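Local coordinates for protein DNA methyltransferase (Nicotiana tabacum, PDB 4ONQ) that probably methylates cytosine at carbon 5 in DNA with S-adenosyl-L-methionine as donor, this chain being the catalytic domain of a plant DRM-type de novo methyltransferase, at residues G16-E20 against K71-A75; L125-I129 against Y204-N209; L134-I138 against Q160-L166; S238-G242 against N266-V270. The protein carries 5 engineered substitutions. All blocks are in the same frame, centred on the assembly; numbering follows the deposited sequence.

Interaction 1 (G16-E20 against K71-A75)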
# COMPACT_ATOMS: atom_id res chain seq x y z
N GLY A 16 3.31 7.44 -14.95
CA GLY A 16 2.12 8.26 -15.04
C GLY A 16 1.14 8.04 -13.90
O GLY A 16 1.00 6.94 -13.39
N VAL A 17 0.47 9.12 -13.50
CA VAL A 17 -0.58 9.04 -12.50
C VAL A 17 -1.83 9.69 -13.08
O VAL A 17 -1.73 10.58 -13.93
CB VAL A 17 -0.15 9.73 -11.17
CG1 VAL A 17 0.98 8.95 -10.51
CG2 VAL A 17 0.26 11.17 -11.42
N PRO A 18 -3.02 9.25 -12.64
CA PRO A 18 -4.27 9.70 -13.26
C PRO A 18 -4.54 11.19 -13.14
O PRO A 18 -5.17 11.79 -14.02
CB PRO A 18 -5.34 8.92 -12.49
CG PRO A 18 -4.73 8.66 -11.18
CD PRO A 18 -3.28 8.39 -11.48
N THR A 19 -4.04 11.82 -12.11
CA THR A 19 -4.37 13.19 -11.80
C THR A 19 -3.48 14.25 -12.43
O THR A 19 -3.66 15.41 -12.24
CB THR A 19 -4.22 13.35 -10.31
OG1 THR A 19 -4.09 14.73 -10.00
CG2 THR A 19 -2.97 12.66 -9.90
N GLU A 20 -2.48 13.82 -13.16
CA GLU A 20 -1.62 14.79 -13.74
C GLU A 20 -1.36 14.41 -15.15
O GLU A 20 -1.69 13.33 -15.57
CB GLU A 20 -0.30 14.81 -13.02
CG GLU A 20 -0.44 14.97 -11.59
CD GLU A 20 -0.23 16.35 -11.15
OE1 GLU A 20 0.55 17.05 -11.81
OE2 GLU A 20 -0.82 16.75 -10.14
N LYS A 71 0.60 10.24 -2.90
CA LYS A 71 -0.05 11.49 -2.69
C LYS A 71 -0.80 11.89 -3.91
O LYS A 71 -1.62 12.75 -3.89
CB LYS A 71 0.96 12.54 -2.39
CG LYS A 71 1.62 13.15 -3.56
CD LYS A 71 2.71 14.04 -3.11
CE LYS A 71 3.30 14.88 -4.19
NZ LYS A 71 4.40 15.68 -3.67
N TYR A 72 -0.52 11.21 -4.99
CA TYR A 72 -1.25 11.40 -6.23
C TYR A 72 -2.49 10.51 -6.29
O TYR A 72 -3.21 10.50 -7.29
CB TYR A 72 -0.34 11.13 -7.42
CG TYR A 72 0.80 12.13 -7.52
CD1 TYR A 72 0.55 13.45 -7.84
CD2 TYR A 72 2.11 11.75 -7.27
CE1 TYR A 72 1.57 14.37 -7.92
CE2 TYR A 72 3.14 12.66 -7.35
CZ TYR A 72 2.87 13.97 -7.68
OH TYR A 72 3.89 14.89 -7.76
N PHE A 73 -2.74 9.77 -5.21
CA PHE A 73 -3.87 8.86 -5.17
C PHE A 73 -4.76 9.06 -3.95
O PHE A 73 -5.90 8.59 -3.92
CB PHE A 73 -3.40 7.41 -5.27
CG PHE A 73 -2.72 7.09 -6.57
CD1 PHE A 73 -3.43 6.53 -7.62
CD2 PHE A 73 -1.37 7.36 -6.75
CE1 PHE A 73 -2.81 6.23 -8.81
CE2 PHE A 73 -0.75 7.07 -7.94
CZ PHE A 73 -1.47 6.50 -8.97
N CYS A 74 -4.24 9.76 -2.95
CA CYS A 74 -4.97 10.00 -1.72
C CYS A 74 -4.37 11.18 -0.99
O CYS A 74 -3.47 11.83 -1.49
CB CYS A 74 -4.94 8.76 -0.82
SG CYS A 74 -3.28 8.33 -0.25
N ALA A 75 -4.88 11.45 0.21
CA ALA A 75 -4.47 12.63 0.96
C ALA A 75 -3.25 12.37 1.85
O ALA A 75 -2.90 13.21 2.68
CB ALA A 75 -5.62 13.16 1.78
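Gly16 leads in with phi/psi of 146°/145°, angles that would jam a CB against the preceding carbonyl, so a glycine suits this spot. Val17 then turns its side chain toward 71-75: CG1 lies 3.6 Å from Phe73 CE2 and 4.0 Å from Tyr72 CB, filling the angle between the two aromatic residues. Val17 to Glu20 form a type I beta turn, closed by a weak hydrogen bond from Glu20 N to Val17 O (3.4 Å). At its second position Pro18 rests CD 3.5 Å from Phe73 CE1, while Tyr218 of helix 213-220 meets the Phe73 ring from outside. Thr19 CG2 sits 3.4 Å from Tyr72 O, and Glu20 OE2 reaches the edge of the Tyr72 ring, 4.0 Å from CE1. The turn thus lays the N-terminal loop against the connection between strands 66-69 and 79-84 of the main sheet. No hydrogen bond joins the segments, so the join is mainly apolar, through Val17 and Pro18 on the two aromatic residues, with Thr19 and Glu20 adding contacts that involve polar atoms.

Interaction 2 (L125-I129 against Y204-N209). With SFG (sinefungin), chain C.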
# COMPACT_ATOMS: atom_id res chain seq x y z
N LEU A 125 2.03 7.25 6.34
CA LEU A 125 1.30 6.70 7.49
C LEU A 125 2.11 5.59 8.14
O LEU A 125 2.45 4.60 7.49
CB LEU A 125 -0.05 6.16 7.05
CG LEU A 125 -0.96 7.13 6.29
CD1 LEU A 125 -2.19 6.41 5.76
CD2 LEU A 125 -1.36 8.30 7.18
N GLN A 126 2.44 5.74 9.42
CA GLN A 126 3.25 4.73 10.11
C GLN A 126 2.51 4.00 11.24
O GLN A 126 1.34 4.27 11.51
CB GLN A 126 4.57 5.31 10.63
CG GLN A 126 4.70 6.80 10.48
CD GLN A 126 6.02 7.21 9.85
OE1 GLN A 126 6.93 6.40 9.72
NE2 GLN A 126 6.12 8.48 9.45
N THR A 127 3.23 3.10 11.90
CA THR A 127 2.64 2.19 12.88
C THR A 127 2.42 2.83 14.26
O THR A 127 1.45 2.53 14.94
CB THR A 127 3.49 0.90 13.02
OG1 THR A 127 4.83 1.24 13.38
CG2 THR A 127 3.53 0.15 11.69
N ALA A 128 3.32 3.72 14.65
CA ALA A 128 3.28 4.31 15.98
C ALA A 128 2.41 5.56 15.99
O ALA A 128 2.38 6.32 15.03
CB ALA A 128 4.69 4.64 16.45
N ILE A 129 1.70 5.77 17.10
CA ILE A 129 0.84 6.95 17.19
C ILE A 129 1.26 7.94 18.29
O ILE A 129 1.88 7.57 19.29
CB ILE A 129 -0.64 6.56 17.38
CG1 ILE A 129 -0.89 6.05 18.79
CG2 ILE A 129 -1.06 5.53 16.35
CD1 ILE A 129 -2.35 5.89 19.09
N TYR A 204 -3.01 -0.41 14.01
CA TYR A 204 -2.06 0.57 13.46
C TYR A 204 -0.85 -0.08 12.82
O TYR A 204 -0.38 0.37 11.79
CB TYR A 204 -1.59 1.54 14.53
CG TYR A 204 -2.60 2.57 14.94
CD1 TYR A 204 -3.10 2.58 16.24
CD2 TYR A 204 -3.06 3.54 14.05
CE1 TYR A 204 -4.02 3.52 16.64
CE2 TYR A 204 -3.98 4.49 14.44
CZ TYR A 204 -4.46 4.47 15.74
OH TYR A 204 -5.36 5.41 16.17
N LYS A 205 -0.35 -1.14 13.39
CA LYS A 205 0.77 -1.80 12.82
C LYS A 205 0.46 -2.48 11.51
O LYS A 205 1.22 -2.43 10.61
CB LYS A 205 1.32 -2.76 13.84
CG LYS A 205 2.52 -3.53 13.38
CD LYS A 205 2.89 -4.61 14.36
CE LYS A 205 4.24 -5.25 14.07
NZ LYS A 205 4.21 -6.36 13.11
N SER A 206 -0.68 -3.11 11.40
CA SER A 206 -1.06 -3.76 10.16
C SER A 206 -1.41 -2.76 9.05
O SER A 206 -1.12 -2.99 7.88
CB SER A 206 -2.23 -4.74 10.38
OG SER A 206 -1.81 -5.87 11.14
N LEU A 207 -2.03 -1.65 9.43
CA LEU A 207 -2.36 -0.62 8.45
C LEU A 207 -1.10 0.12 7.99
O LEU A 207 -0.88 0.31 6.79
CB LEU A 207 -3.39 0.36 9.02
CG LEU A 207 -4.81 -0.20 9.19
CD1 LEU A 207 -5.61 0.59 10.24
CD2 LEU A 207 -5.53 -0.19 7.87
N GLY A 208 -0.28 0.50 8.95
CA GLY A 208 0.95 1.23 8.68
C GLY A 208 1.90 0.52 7.73
O GLY A 208 2.70 1.16 7.06
N ASN A 209 1.79 -0.80 7.67
CA ASN A 209 2.67 -1.60 6.82
C ASN A 209 2.06 -1.98 5.47
O ASN A 209 2.70 -2.65 4.67
CB ASN A 209 3.12 -2.86 7.57
CG ASN A 209 4.12 -2.55 8.68
OD1 ASN A 209 4.93 -1.63 8.56
ND2 ASN A 209 4.06 -3.31 9.77
N SFG C . 1.19 -6.28 1.80
CA SFG C . 0.65 -6.10 3.16
C SFG C . -0.62 -5.25 3.02
O SFG C . -0.86 -4.75 1.91
OXT SFG C . -1.35 -5.18 4.03
CB SFG C . 1.74 -5.44 4.03
CG SFG C . 2.81 -6.52 4.13
CD SFG C . 4.13 -6.28 4.89
NE SFG C . 4.94 -5.21 4.30
C5' SFG C . 4.76 -7.69 4.79
C4' SFG C . 3.70 -8.44 5.63
O4' SFG C . 4.90 -9.27 5.96
C3' SFG C . 3.32 -8.46 7.11
O3' SFG C . 2.21 -9.32 7.34
C2' SFG C . 4.55 -8.94 7.77
O2' SFG C . 4.27 -9.27 9.13
C1' SFG C . 4.48 -10.24 6.93
N9 SFG C . 5.61 -11.13 7.28
C8 SFG C . 6.66 -10.93 8.06
N7 SFG C . 7.43 -12.02 8.02
C5 SFG C . 6.87 -12.90 7.19
C6 SFG C . 7.23 -14.13 6.80
N6 SFG C . 8.35 -14.61 7.32
N1 SFG C . 6.50 -14.85 5.94
C2 SFG C . 5.33 -14.30 5.43
N3 SFG C . 4.98 -13.01 5.84
C4 SFG C . 5.76 -12.33 6.70
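Backbone meets backbone here at unusually short range: the CA atoms of Gln126 and Gly208 are 4.4 Å apart, as are those of Thr127 and Lys205, yet no hydrogen bond crosses. Gly208 permits this closeness, since a CB there would come within 2.9 Å of both Thr127 CG2 and Gln126 C. Two acceptors, Leu125 O and Gly208 O, face each other at 3.5 Å; Arg78 reconciles them, bonding Gly208 O through NH1 and Leu125 O, weakly, through NH2. The loop 125-129 runs along the last turn of helix 200-208, whose exit leads into the cofactor pocket of this class I-like methyltransferase: Asn209 O accepts a weak hydrogen bond from sinefungin NE (3.4 Å). Thr127 CG2 packs 3.6 Å from Lys205 CA, and Thr127 O stands 3.2 Å from Tyr204 CB. Farther along, Ile129 CG2 makes a CH-pi contact, 3.3 Å from the centroid of the Tyr204 ring and almost exactly on its normal, while the Tyr204 hydroxyl is hydrogen-bonded to Leu177 O.

Interaction 3 (L134-I138 against Q160-L166)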
# COMPACT_ATOMS: atom_id res chain seq x y z
N LEU A 134 2.17 14.05 24.26
CA LEU A 134 2.53 14.97 23.19
C LEU A 134 1.40 15.93 22.81
O LEU A 134 1.62 17.14 22.69
CB LEU A 134 2.99 14.18 21.97
CG LEU A 134 3.26 14.97 20.69
CD1 LEU A 134 4.39 15.97 20.89
CD2 LEU A 134 3.58 14.00 19.57
N THR A 135 0.18 15.41 22.63
CA THR A 135 -0.94 16.26 22.25
C THR A 135 -1.29 17.22 23.39
O THR A 135 -1.85 18.29 23.17
CB THR A 135 -2.19 15.46 21.79
OG1 THR A 135 -2.65 14.61 22.86
CG2 THR A 135 -1.88 14.62 20.57
N ASN A 136 -0.96 16.81 24.61
CA ASN A 136 -1.07 17.69 25.76
C ASN A 136 -0.06 18.83 25.65
O ASN A 136 -0.41 20.00 25.83
CB ASN A 136 -0.85 16.92 27.05
CG ASN A 136 -1.28 17.70 28.27
OD1 ASN A 136 -2.24 18.46 28.23
ND2 ASN A 136 -0.55 17.52 29.37
N ARG A 137 1.19 18.49 25.36
CA ARG A 137 2.22 19.51 25.16
C ARG A 137 1.79 20.51 24.10
O ARG A 137 1.98 21.72 24.26
CB ARG A 137 3.57 18.88 24.78
CG ARG A 137 4.17 17.94 25.83
CD ARG A 137 4.01 18.47 27.26
NE ARG A 137 4.52 19.83 27.42
CZ ARG A 137 4.43 20.53 28.54
NH1 ARG A 137 3.86 20.00 29.62
NH2 ARG A 137 4.91 21.77 28.59
N ILE A 138 1.18 20.01 23.02
CA ILE A 138 0.75 20.88 21.92
C ILE A 138 -0.40 21.78 22.35
O ILE A 138 -0.39 23.00 22.10
CB ILE A 138 0.39 20.05 20.67
CG1 ILE A 138 1.66 19.40 20.10
CG2 ILE A 138 -0.26 20.91 19.62
CD1 ILE A 138 1.41 18.57 18.87
N GLN A 160 6.12 18.65 15.23
CA GLN A 160 5.52 17.51 15.86
C GLN A 160 4.36 16.92 15.09
O GLN A 160 4.25 15.76 15.04
CB GLN A 160 5.11 17.82 17.29
CG GLN A 160 6.22 18.25 18.20
CD GLN A 160 7.35 17.29 18.28
OE1 GLN A 160 7.17 16.13 18.49
NE2 GLN A 160 8.52 17.78 18.12
N CYS A 161 3.52 17.74 14.51
CA CYS A 161 2.40 17.29 13.71
C CYS A 161 2.76 16.55 12.46
O CYS A 161 2.14 15.60 12.13
CB CYS A 161 1.50 18.45 13.36
SG CYS A 161 0.63 19.14 14.71
N ARG A 162 3.76 17.02 11.75
CA ARG A 162 4.27 16.33 10.61
C ARG A 162 4.88 15.02 10.95
O ARG A 162 4.71 14.06 10.25
CB ARG A 162 5.31 17.17 9.91
CG ARG A 162 4.73 18.30 9.14
CD ARG A 162 5.78 19.27 8.68
NE ARG A 162 5.19 19.99 7.60
CZ ARG A 162 4.97 21.28 7.62
NH1 ARG A 162 5.35 21.99 8.64
NH2 ARG A 162 4.38 21.85 6.60
N LYS A 163 5.64 15.01 12.02
CA LYS A 163 6.31 13.83 12.46
C LYS A 163 5.35 12.75 12.86
O LYS A 163 5.58 11.61 12.65
CB LYS A 163 7.25 14.15 13.59
CG LYS A 163 7.79 12.94 14.29
CD LYS A 163 8.90 13.30 15.24
CE LYS A 163 9.56 12.04 15.73
NZ LYS A 163 10.03 12.17 17.10
N TRP A 164 4.27 13.13 13.47
CA TRP A 164 3.35 12.14 14.01
C TRP A 164 2.01 12.08 13.28
O TRP A 164 1.12 11.34 13.69
CB TRP A 164 3.12 12.40 15.50
CG TRP A 164 4.33 12.14 16.33
CD1 TRP A 164 5.26 13.06 16.72
CD2 TRP A 164 4.74 10.88 16.87
NE1 TRP A 164 6.23 12.44 17.48
CE2 TRP A 164 5.93 11.11 17.58
CE3 TRP A 164 4.21 9.59 16.83
CZ2 TRP A 164 6.62 10.09 18.24
CZ3 TRP A 164 4.89 8.58 17.49
CH2 TRP A 164 6.08 8.83 18.18
N ASN A 165 1.88 12.86 12.21
CA ASN A 165 0.62 12.93 11.47
C ASN A 165 -0.56 13.28 12.37
O ASN A 165 -1.57 12.58 12.40
CB ASN A 165 0.37 11.63 10.70
CG ASN A 165 1.02 11.63 9.32
OD1 ASN A 165 1.26 12.69 8.75
ND2 ASN A 165 1.29 10.44 8.79
N LEU A 166 -0.41 14.36 13.13
CA LEU A 166 -1.48 14.84 13.99
C LEU A 166 -2.40 15.75 13.22
O LEU A 166 -1.96 16.53 12.38
CB LEU A 166 -0.89 15.57 15.20
CG LEU A 166 0.07 14.70 16.01
CD1 LEU A 166 0.71 15.53 17.10
CD2 LEU A 166 -0.64 13.50 16.60
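Leu134 lays its CD2 over one face of the Trp164 indole, 3.7 Å from the centroid of the five-membered ring and 23° off its normal, a CH-pi contact whose closest atom is Trp164 CD1 at 3.4 Å. The same methyl lies 4.1 Å from Leu166 CD1, and Leu134 CD1 is 3.7 Å from Gln160 OE1. One helical turn on, Ile138 CD1 drives deeper, 3.6 Å from Leu166 CD1, 4.1 Å from Gln160 CB and 4.3 Å from Cys161 SG. Thr135 CG2 closes the flank 4.3 Å from Leu166 CD2. Asn165, with positive phi, is the first residue after helix 151-164 to leave helical angles, and the Leu166 N to Cys161 O hydrogen bond (3.0 Å) folds the chain back so that Leu166 fills the space between the helices. The short segments run roughly antiparallel, at 156°, with axes 11.8 Å apart, wide enough for interposed side chains. Val174 touches Thr135, Ile138 and Leu166. Helices 132-143 and 151-164 form an antiparallel helical hairpin packed against a two-stranded antiparallel sheet, 166-170 with 173-176.

Interaction 4 (S238-G242 against N266-V270). With SFG (sinefungin), chain C.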
# COMPACT_ATOMS: atom_id res chain seq x y z
N SER A 238 1.28 -11.04 2.56
CA SER A 238 0.07 -10.38 2.09
C SER A 238 -0.60 -9.43 3.08
O SER A 238 -1.44 -8.62 2.69
CB SER A 238 -0.94 -11.42 1.60
OG SER A 238 -1.06 -12.49 2.51
N GLY A 239 -0.22 -9.53 4.36
CA GLY A 239 -0.71 -8.64 5.39
C GLY A 239 -2.22 -8.63 5.54
O GLY A 239 -2.85 -9.67 5.78
N ILE A 240 -2.82 -7.45 5.40
CA ILE A 240 -4.26 -7.32 5.47
C ILE A 240 -4.89 -7.34 4.07
O ILE A 240 -6.04 -6.92 3.88
CB ILE A 240 -4.69 -6.05 6.23
CG1 ILE A 240 -4.13 -4.79 5.57
CG2 ILE A 240 -4.22 -6.12 7.67
CD1 ILE A 240 -4.57 -3.53 6.25
N GLY A 241 -4.13 -7.82 3.10
CA GLY A 241 -4.66 -8.10 1.78
C GLY A 241 -4.88 -6.90 0.87
O GLY A 241 -5.90 -6.83 0.18
N GLY A 242 -3.93 -5.97 0.85
CA GLY A 242 -4.00 -4.83 -0.04
C GLY A 242 -4.15 -5.21 -1.51
O GLY A 242 -4.98 -4.64 -2.22
N ASN A 266 -3.57 -10.81 10.89
CA ASN A 266 -3.70 -10.45 9.48
C ASN A 266 -4.48 -11.50 8.67
O ASN A 266 -5.39 -11.16 7.90
CB ASN A 266 -2.33 -10.20 8.85
CG ASN A 266 -1.65 -8.95 9.40
OD1 ASN A 266 -2.28 -8.11 10.03
ND2 ASN A 266 -0.35 -8.83 9.15
N ARG A 267 -4.10 -12.76 8.84
CA ARG A 267 -4.78 -13.88 8.18
C ARG A 267 -6.28 -13.87 8.46
O ARG A 267 -7.10 -14.00 7.55
CB ARG A 267 -4.18 -15.22 8.61
CG ARG A 267 -2.81 -15.50 8.02
CD ARG A 267 -2.42 -16.98 8.16
NE ARG A 267 -2.50 -17.44 9.55
CZ ARG A 267 -1.49 -17.42 10.41
NH1 ARG A 267 -1.66 -17.87 11.64
NH2 ARG A 267 -0.31 -16.94 10.04
N ASP A 268 -6.64 -13.71 9.73
CA ASP A 268 -8.04 -13.65 10.13
C ASP A 268 -8.77 -12.44 9.52
O ASP A 268 -9.95 -12.54 9.15
CB ASP A 268 -8.15 -13.62 11.65
CG ASP A 268 -7.72 -14.93 12.28
OD1 ASP A 268 -7.81 -15.96 11.59
OD2 ASP A 268 -7.30 -14.91 13.46
N ILE A 269 -8.07 -11.31 9.44
CA ILE A 269 -8.65 -10.13 8.81
C ILE A 269 -9.02 -10.43 7.36
O ILE A 269 -10.14 -10.11 6.89
CB ILE A 269 -7.68 -8.92 8.88
CG1 ILE A 269 -7.73 -8.28 10.26
CG2 ILE A 269 -8.03 -7.88 7.83
CD1 ILE A 269 -6.53 -7.41 10.56
N VAL A 270 -8.09 -11.08 6.67
CA VAL A 270 -8.27 -11.37 5.25
C VAL A 270 -9.36 -12.43 5.03
O VAL A 270 -10.15 -12.32 4.10
CB VAL A 270 -6.95 -11.77 4.58
CG1 VAL A 270 -7.18 -12.23 3.14
CG2 VAL A 270 -5.96 -10.61 4.61
N SFG C . 1.19 -6.28 1.80
CA SFG C . 0.65 -6.10 3.16
C SFG C . -0.62 -5.25 3.02
O SFG C . -0.86 -4.75 1.91
OXT SFG C . -1.35 -5.18 4.03
CB SFG C . 1.74 -5.44 4.03
CG SFG C . 2.81 -6.52 4.13
CD SFG C . 4.13 -6.28 4.89
NE SFG C . 4.94 -5.21 4.30
C5' SFG C . 4.76 -7.69 4.79
C4' SFG C . 3.70 -8.44 5.63
O4' SFG C . 4.90 -9.27 5.96
C3' SFG C . 3.32 -8.46 7.11
O3' SFG C . 2.21 -9.32 7.34
C2' SFG C . 4.55 -8.94 7.77
O2' SFG C . 4.27 -9.27 9.13
C1' SFG C . 4.48 -10.24 6.93
N9 SFG C . 5.61 -11.13 7.28
C8 SFG C . 6.66 -10.93 8.06
N7 SFG C . 7.43 -12.02 8.02
C5 SFG C . 6.87 -12.90 7.19
C6 SFG C . 7.23 -14.13 6.80
N6 SFG C . 8.35 -14.61 7.32
N1 SFG C . 6.50 -14.85 5.94
C2 SFG C . 5.33 -14.30 5.43
N3 SFG C . 4.98 -13.01 5.84
C4 SFG C . 5.76 -12.33 6.70
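The glycine-rich loop after strand 231-236 is the characteristic cofactor-binding element of the Rossmann-like class I methyltransferase fold, and here it holds the amino-acid end of sinefungin while resting on helix 264-276. Ile240 N donates to sinefungin OXT (3.0 Å), and Gly242 N, at the start of helix 242-249, gives a weak bond to the other carboxylate oxygen, sinefungin O (3.5 Å). A CB on Gly239, which has positive phi, would clash with the ligand CA. One on Gly241, the N-cap, would lie 3.2 Å from Val270 CG2. Val270 CG2 packs against the loop backbone, 3.5 Å from both Gly239 O and Ile240 C, while Ile240 CG2 touches Ile269 CD1 at 3.9 Å. Asn266 bridges the two sides: its CB lies 3.2 Å from Gly239 O, and its ND2 makes a weak hydrogen bond to the ribose hydroxyl O3' of sinefungin (3.2 Å). The amide is held by Ser206 at OD1 and by Glu261 at ND2. With no hydrogen bond between the segments, Val270 and Ile269 meet the loop through apolar groups and Asn266 reaches past it to the ribose, while the NH groups of Ile240 and, weakly, Gly242 go to the ligand carboxylate.

Interaction 4 is wholly buried and interactions 1, 2 and 3 only partly so; the centre of interaction 3 lies farthest from the chain centre, about 24 Å. None has a hydrogen bond between its segments, but the means differ: aliphatic and aromatic side chains in interactions 1 and 3, close backbone approach at a glycine together with a CH-pi contact in interaction 2, and a glycine-rich loop packed on a helix in interaction 4. Interactions 2 and 4 both touch sinefungin and join through Ser206 and Asn266, with Ser206 and Leu207 packing on Ile240. Interaction 3, nested in the loop closed by interaction 2, touches it where Trp164 meets Ala128 and Ile129 and Asn165 meets Leu125. Interaction 1 touches none of the others.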